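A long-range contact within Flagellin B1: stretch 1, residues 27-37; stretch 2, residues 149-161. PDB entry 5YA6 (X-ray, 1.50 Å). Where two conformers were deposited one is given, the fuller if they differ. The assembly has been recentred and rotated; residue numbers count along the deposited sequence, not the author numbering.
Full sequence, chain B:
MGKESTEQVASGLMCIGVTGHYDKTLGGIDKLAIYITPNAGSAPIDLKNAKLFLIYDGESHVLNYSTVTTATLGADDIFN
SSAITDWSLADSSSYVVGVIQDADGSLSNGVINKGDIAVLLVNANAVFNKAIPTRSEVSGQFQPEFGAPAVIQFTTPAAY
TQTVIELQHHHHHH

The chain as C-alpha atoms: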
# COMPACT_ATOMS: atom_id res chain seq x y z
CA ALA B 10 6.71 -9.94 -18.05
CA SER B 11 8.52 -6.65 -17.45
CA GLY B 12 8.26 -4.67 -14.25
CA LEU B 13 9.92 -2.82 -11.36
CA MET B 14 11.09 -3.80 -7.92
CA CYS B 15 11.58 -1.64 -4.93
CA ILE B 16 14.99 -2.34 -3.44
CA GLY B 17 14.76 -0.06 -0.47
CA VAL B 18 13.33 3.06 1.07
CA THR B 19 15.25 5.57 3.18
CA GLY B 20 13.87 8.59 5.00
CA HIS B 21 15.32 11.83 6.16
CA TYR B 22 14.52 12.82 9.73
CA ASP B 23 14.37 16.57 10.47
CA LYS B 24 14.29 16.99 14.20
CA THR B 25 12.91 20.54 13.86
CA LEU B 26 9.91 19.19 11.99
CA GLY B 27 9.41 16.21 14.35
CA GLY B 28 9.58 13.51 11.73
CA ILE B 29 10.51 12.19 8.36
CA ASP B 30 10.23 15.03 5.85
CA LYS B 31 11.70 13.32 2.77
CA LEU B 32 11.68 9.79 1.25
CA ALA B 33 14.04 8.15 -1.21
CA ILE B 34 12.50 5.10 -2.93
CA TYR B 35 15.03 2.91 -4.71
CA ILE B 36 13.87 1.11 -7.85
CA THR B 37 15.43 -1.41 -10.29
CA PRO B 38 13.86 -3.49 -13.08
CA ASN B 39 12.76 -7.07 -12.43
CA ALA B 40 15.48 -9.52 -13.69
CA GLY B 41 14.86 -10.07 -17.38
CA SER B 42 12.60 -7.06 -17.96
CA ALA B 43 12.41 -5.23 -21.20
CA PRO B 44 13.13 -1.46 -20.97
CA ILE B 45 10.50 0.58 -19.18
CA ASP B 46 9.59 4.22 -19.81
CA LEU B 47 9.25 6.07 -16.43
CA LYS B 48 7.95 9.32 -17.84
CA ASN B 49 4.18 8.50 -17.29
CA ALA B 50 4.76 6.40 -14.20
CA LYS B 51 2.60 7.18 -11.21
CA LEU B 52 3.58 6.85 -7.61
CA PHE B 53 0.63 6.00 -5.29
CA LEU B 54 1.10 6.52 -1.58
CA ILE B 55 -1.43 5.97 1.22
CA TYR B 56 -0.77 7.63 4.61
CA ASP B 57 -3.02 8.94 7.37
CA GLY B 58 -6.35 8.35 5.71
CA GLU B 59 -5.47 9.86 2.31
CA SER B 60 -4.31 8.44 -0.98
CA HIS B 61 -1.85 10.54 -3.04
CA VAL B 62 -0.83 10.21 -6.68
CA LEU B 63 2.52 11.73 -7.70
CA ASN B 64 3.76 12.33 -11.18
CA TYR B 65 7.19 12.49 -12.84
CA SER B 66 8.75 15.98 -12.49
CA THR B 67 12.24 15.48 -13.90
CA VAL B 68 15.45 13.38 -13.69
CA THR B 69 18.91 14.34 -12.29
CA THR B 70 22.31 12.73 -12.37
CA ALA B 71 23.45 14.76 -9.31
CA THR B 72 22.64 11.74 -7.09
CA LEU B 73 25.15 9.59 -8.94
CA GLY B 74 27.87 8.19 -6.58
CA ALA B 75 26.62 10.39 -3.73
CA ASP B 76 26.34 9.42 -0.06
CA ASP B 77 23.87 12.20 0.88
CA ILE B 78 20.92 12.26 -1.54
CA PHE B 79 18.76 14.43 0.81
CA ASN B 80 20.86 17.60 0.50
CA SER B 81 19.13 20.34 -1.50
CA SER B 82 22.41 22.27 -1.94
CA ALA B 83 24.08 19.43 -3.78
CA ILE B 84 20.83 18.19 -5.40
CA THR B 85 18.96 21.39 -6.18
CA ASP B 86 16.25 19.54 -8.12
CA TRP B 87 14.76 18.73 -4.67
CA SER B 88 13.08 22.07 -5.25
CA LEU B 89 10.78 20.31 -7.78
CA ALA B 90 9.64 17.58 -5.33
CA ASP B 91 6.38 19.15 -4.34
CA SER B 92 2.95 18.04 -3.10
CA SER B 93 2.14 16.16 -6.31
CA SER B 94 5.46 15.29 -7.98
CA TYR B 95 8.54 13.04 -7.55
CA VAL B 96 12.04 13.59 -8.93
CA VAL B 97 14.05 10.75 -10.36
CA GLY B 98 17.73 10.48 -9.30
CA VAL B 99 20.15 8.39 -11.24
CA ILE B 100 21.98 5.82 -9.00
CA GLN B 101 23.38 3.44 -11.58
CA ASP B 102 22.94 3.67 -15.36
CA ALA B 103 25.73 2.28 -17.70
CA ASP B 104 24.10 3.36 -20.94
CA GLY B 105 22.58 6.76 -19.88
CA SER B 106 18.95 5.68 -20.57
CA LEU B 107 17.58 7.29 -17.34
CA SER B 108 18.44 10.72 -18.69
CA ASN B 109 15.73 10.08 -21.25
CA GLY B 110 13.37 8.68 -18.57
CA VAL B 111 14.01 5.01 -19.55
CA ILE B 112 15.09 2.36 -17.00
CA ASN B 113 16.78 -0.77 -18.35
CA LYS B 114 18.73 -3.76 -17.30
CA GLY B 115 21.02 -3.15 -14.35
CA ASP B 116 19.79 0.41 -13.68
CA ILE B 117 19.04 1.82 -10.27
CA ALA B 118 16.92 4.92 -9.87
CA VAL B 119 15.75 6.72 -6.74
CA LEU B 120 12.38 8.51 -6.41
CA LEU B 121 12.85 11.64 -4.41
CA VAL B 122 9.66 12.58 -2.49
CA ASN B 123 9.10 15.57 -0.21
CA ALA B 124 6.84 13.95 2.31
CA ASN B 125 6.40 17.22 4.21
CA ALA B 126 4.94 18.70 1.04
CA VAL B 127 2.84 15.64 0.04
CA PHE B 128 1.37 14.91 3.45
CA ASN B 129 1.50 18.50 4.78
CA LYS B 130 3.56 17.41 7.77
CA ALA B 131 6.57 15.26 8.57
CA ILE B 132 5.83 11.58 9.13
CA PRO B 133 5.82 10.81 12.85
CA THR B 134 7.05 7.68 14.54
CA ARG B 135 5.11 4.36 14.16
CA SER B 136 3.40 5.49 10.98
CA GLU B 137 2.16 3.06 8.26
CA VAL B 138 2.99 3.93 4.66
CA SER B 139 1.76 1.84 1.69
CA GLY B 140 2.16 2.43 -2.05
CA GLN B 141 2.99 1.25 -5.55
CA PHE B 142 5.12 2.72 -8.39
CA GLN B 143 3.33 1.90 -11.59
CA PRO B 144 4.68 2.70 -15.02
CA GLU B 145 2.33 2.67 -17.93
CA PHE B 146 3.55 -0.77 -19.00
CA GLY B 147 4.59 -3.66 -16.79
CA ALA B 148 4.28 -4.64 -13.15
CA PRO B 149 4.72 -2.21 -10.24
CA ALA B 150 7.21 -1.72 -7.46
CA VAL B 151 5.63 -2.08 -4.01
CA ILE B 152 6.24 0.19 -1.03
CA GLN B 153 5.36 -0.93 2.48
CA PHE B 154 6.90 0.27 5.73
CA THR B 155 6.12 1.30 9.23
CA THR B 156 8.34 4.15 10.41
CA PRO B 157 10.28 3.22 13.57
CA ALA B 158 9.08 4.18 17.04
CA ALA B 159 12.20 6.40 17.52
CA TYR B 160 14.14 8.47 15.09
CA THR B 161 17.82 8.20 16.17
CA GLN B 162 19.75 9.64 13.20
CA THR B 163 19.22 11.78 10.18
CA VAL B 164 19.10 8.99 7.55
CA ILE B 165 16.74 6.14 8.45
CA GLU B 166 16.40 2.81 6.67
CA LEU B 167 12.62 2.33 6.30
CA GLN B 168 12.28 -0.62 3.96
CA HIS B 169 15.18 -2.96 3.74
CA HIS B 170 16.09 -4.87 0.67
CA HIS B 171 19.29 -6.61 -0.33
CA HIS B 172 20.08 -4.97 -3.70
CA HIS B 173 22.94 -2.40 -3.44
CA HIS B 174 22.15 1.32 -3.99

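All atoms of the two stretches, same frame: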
# COMPACT_ATOMS: atom_id res chain seq x y z
N GLY B 27 9.95 17.29 13.49
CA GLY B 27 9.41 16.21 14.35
C GLY B 27 9.16 14.90 13.66
O GLY B 27 8.27 14.13 14.09
N GLY B 28 9.86 14.67 12.56
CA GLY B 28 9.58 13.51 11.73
C GLY B 28 10.34 13.38 10.45
O GLY B 28 11.24 14.18 10.14
N ILE B 29 9.92 12.39 9.65
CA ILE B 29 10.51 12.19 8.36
C ILE B 29 9.91 13.15 7.31
O ILE B 29 8.70 13.11 7.06
CB ILE B 29 10.43 10.71 7.94
CG1 ILE B 29 11.36 9.92 8.89
CG2 ILE B 29 10.73 10.51 6.45
CD1 ILE B 29 11.29 8.46 8.69
N ASP B 30 10.75 14.03 6.77
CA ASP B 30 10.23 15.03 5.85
C ASP B 30 10.45 14.64 4.39
O ASP B 30 9.85 15.22 3.52
CB ASP B 30 10.84 16.41 6.15
CG ASP B 30 12.34 16.45 5.90
OD1 ASP B 30 13.02 15.61 6.47
OD2 ASP B 30 12.85 17.29 5.12
N LYS B 31 11.36 13.70 4.11
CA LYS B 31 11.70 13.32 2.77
C LYS B 31 11.91 11.82 2.68
O LYS B 31 12.40 11.18 3.70
CB LYS B 31 12.96 14.03 2.26
CG LYS B 31 12.86 15.53 2.03
CD LYS B 31 14.24 16.04 1.60
CE LYS B 31 14.11 17.39 1.01
NZ LYS B 31 15.47 17.91 0.63
N LEU B 32 11.54 11.25 1.53
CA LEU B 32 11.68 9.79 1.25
C LEU B 32 12.54 9.63 0.01
O LEU B 32 12.45 10.42 -0.93
CB LEU B 32 10.34 9.08 1.01
CG LEU B 32 9.36 9.14 2.17
CD1 LEU B 32 8.01 8.68 1.73
CD2 LEU B 32 9.87 8.31 3.34
N ALA B 33 13.28 8.54 -0.04
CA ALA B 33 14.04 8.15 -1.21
C ALA B 33 13.70 6.69 -1.49
O ALA B 33 14.05 5.77 -0.67
CB ALA B 33 15.54 8.35 -0.97
N ILE B 34 13.00 6.45 -2.62
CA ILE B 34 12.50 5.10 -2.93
C ILE B 34 13.34 4.52 -4.04
O ILE B 34 13.34 5.04 -5.19
CB ILE B 34 11.01 5.14 -3.33
CG1 ILE B 34 10.21 5.78 -2.20
CG2 ILE B 34 10.53 3.78 -3.78
CD1 ILE B 34 8.82 6.24 -2.65
N TYR B 35 14.09 3.48 -3.73
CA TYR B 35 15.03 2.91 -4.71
C TYR B 35 14.38 1.79 -5.50
O TYR B 35 13.67 0.95 -4.95
CB TYR B 35 16.29 2.38 -4.07
CG TYR B 35 17.10 3.49 -3.39
CD1 TYR B 35 16.79 3.99 -2.14
CD2 TYR B 35 18.24 4.00 -4.00
CE1 TYR B 35 17.52 5.00 -1.54
CE2 TYR B 35 18.99 5.02 -3.40
CZ TYR B 35 18.65 5.50 -2.17
OH TYR B 35 19.39 6.54 -1.61
N ILE B 36 14.55 1.91 -6.82
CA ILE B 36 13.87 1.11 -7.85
C ILE B 36 14.89 0.49 -8.84
O ILE B 36 15.84 1.14 -9.23
CB ILE B 36 12.93 2.03 -8.66
CG1 ILE B 36 11.85 2.64 -7.73
CG2 ILE B 36 12.37 1.30 -9.86
CD1 ILE B 36 10.86 1.61 -7.18
N THR B 37 14.67 -0.75 -9.25
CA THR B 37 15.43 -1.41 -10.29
C THR B 37 14.47 -2.30 -11.08
O THR B 37 13.47 -2.76 -10.54
CB THR B 37 16.62 -2.23 -9.73
OG1 THR B 37 17.57 -2.57 -10.77
CG2 THR B 37 16.16 -3.50 -9.09
N PRO B 149 4.27 -3.29 -11.11
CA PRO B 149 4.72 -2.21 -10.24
C PRO B 149 5.68 -2.61 -9.16
O PRO B 149 5.66 -3.75 -8.66
CB PRO B 149 3.41 -1.75 -9.56
CG PRO B 149 2.63 -3.05 -9.45
CD PRO B 149 2.91 -3.78 -10.71
N ALA B 150 6.46 -1.63 -8.71
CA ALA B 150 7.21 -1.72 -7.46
C ALA B 150 6.26 -1.51 -6.30
O ALA B 150 5.34 -0.71 -6.43
CB ALA B 150 8.34 -0.69 -7.49
N VAL B 151 6.51 -2.11 -5.16
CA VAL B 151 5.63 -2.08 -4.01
C VAL B 151 6.39 -1.47 -2.83
O VAL B 151 7.55 -1.87 -2.50
CB VAL B 151 5.21 -3.51 -3.59
CG1 VAL B 151 4.43 -3.46 -2.28
CG2 VAL B 151 4.38 -4.08 -4.73
N ILE B 152 5.77 -0.48 -2.21
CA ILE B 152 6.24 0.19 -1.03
C ILE B 152 5.40 -0.17 0.17
O ILE B 152 4.17 -0.05 0.13
CB ILE B 152 6.20 1.70 -1.22
CG1 ILE B 152 7.15 2.15 -2.40
CG2 ILE B 152 6.57 2.43 0.07
CD1 ILE B 152 6.50 2.16 -3.78
N GLN B 153 6.02 -0.77 1.12
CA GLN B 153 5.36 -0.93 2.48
C GLN B 153 6.36 -0.80 3.69
O GLN B 153 7.36 -1.52 3.80
CB GLN B 153 4.85 -2.37 2.57
CG GLN B 153 4.10 -2.59 3.89
CD GLN B 153 3.10 -1.49 4.28
OE1 GLN B 153 3.11 -0.90 5.40
NE2 GLN B 153 2.23 -1.21 3.32
N PHE B 154 6.06 0.13 4.54
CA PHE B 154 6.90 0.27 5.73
C PHE B 154 6.13 0.89 6.85
O PHE B 154 5.12 1.56 6.63
CB PHE B 154 8.18 1.05 5.44
CG PHE B 154 7.97 2.44 4.97
CD1 PHE B 154 7.85 3.49 5.88
CD2 PHE B 154 8.06 2.75 3.60
CE1 PHE B 154 7.71 4.80 5.44
CE2 PHE B 154 7.91 4.03 3.15
CZ PHE B 154 7.71 5.08 4.04
N THR B 155 6.60 0.63 8.05
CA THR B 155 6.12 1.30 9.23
C THR B 155 7.32 2.07 9.74
O THR B 155 8.36 1.47 9.98
CB THR B 155 5.70 0.28 10.32
OG1 THR B 155 4.87 -0.72 9.74
CG2 THR B 155 5.01 1.00 11.48
N THR B 156 7.18 3.40 9.92
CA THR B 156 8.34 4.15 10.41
C THR B 156 8.65 3.66 11.86
O THR B 156 7.76 3.26 12.58
CB THR B 156 8.14 5.66 10.42
OG1 THR B 156 7.07 6.04 11.26
CG2 THR B 156 7.90 6.11 8.99
N PRO B 157 9.92 3.74 12.23
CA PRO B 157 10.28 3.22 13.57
C PRO B 157 9.67 4.06 14.68
O PRO B 157 9.22 5.19 14.44
CB PRO B 157 11.79 3.33 13.57
CG PRO B 157 12.15 4.32 12.55
CD PRO B 157 11.11 4.11 11.47
N ALA B 158 9.64 3.51 15.90
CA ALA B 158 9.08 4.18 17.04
C ALA B 158 10.01 5.28 17.63
O ALA B 158 9.58 6.05 18.47
CB ALA B 158 8.75 3.12 18.11
N ALA B 159 11.25 5.31 17.17
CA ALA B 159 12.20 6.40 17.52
C ALA B 159 13.06 6.71 16.33
O ALA B 159 13.56 5.79 15.59
CB ALA B 159 13.05 6.00 18.70
N TYR B 160 13.22 8.03 16.10
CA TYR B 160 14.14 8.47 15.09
C TYR B 160 15.45 8.88 15.76
O TYR B 160 15.44 9.87 16.53
CB TYR B 160 13.56 9.66 14.32
CG TYR B 160 12.24 9.38 13.56
CD1 TYR B 160 12.07 8.22 12.83
CD2 TYR B 160 11.20 10.24 13.61
CE1 TYR B 160 10.90 7.98 12.13
CE2 TYR B 160 10.00 10.01 12.93
CZ TYR B 160 9.85 8.87 12.20
OH TYR B 160 8.74 8.61 11.46
N THR B 161 16.51 8.11 15.49
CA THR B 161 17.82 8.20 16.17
C THR B 161 18.95 8.81 15.38
O THR B 161 20.01 9.08 15.98
CB THR B 161 18.31 6.80 16.57
OG1 THR B 161 18.67 6.08 15.39
CG2 THR B 161 17.23 6.05 17.27

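The two stretches, at least 114 residues apart in sequence wherever they touch, pack chiefly through side chains. Strand 28-37 and strand 150-155 run roughly antiparallel, with 152° between their directions, and their axes come no closer than 8.8 Å. That spacing is too wide for backbone pairing, and no hydrogen bond links the stretches; what joins them is a row of apolar contacts that together bury 365 Å².

Tyr160 and Ile29 contribute most to this surface, 58 and 56 Å² respectively. Tyr160 lies beyond the end of strand 150-155, in a loop that returns its side chain toward the start of the other strand. With chi1 in the m well, its ring reaches across Ile29, whose CG1 sits over one face, 4.1 Å from the ring centroid and 25° off the normal, in a CH-pi contact. The extended m, t rotamer of Ile29 carries its CD1 along the ring to within 3.5 Å of Tyr160 CE1, while the same methyl lies 4.1 Å from Thr156 CG2. The apolar, branched side chain suits this place: in this rotamer CG1 lies over the ring face and CD1 meets both Tyr160 CE1 and Thr156 CG2. Gly28 adds a backbone contact, its CA 3.7 Å from Tyr160 CE2. The phenol oxygen of Tyr160 is not left unsatisfied in this largely apolar setting: OH is hydrogen-bonded elsewhere in the structure, as is Thr156 OG1.

Farther along, the contact becomes a sequence of pairs whose order reflects the antiparallel course of the strands. Leu32 meets Phe154, with Leu32 CD2 3.9 Å from Phe154 CZ. The p rotamer of Phe154 extends its long ring into the space between the strands, where the branched leucine end approaches it obliquely. Next, Ile34 CG2 lies 4.0 Å from Ile152 CG1, two beta-branched side chains of matching bulk that each lose 39 Å² to the other stretch. The last pair is the most unequal in size: Ile36 CD1 is 3.4 Å from Ala150 CB. Although the CA-to-CB bond of Ile36 points sideways, its m, m rotamer brings the end of the chain nearer, and the small alanine leaves room for this close approach.

Strand alternation accounts for the pairs from Leu32 onward; between Ile29 and Leu32 two residues, Asp30 and Lys31, are out of reach. Leu32, Ile34, Ala150, Ile152 and Phe154 all point toward the opposing stretch, whereas the intervening Ala33, Tyr35, Val151 and Gln153 make no contact with it. These five inward residues are buried and apolar, in keeping with an interface without hydrogen bonds.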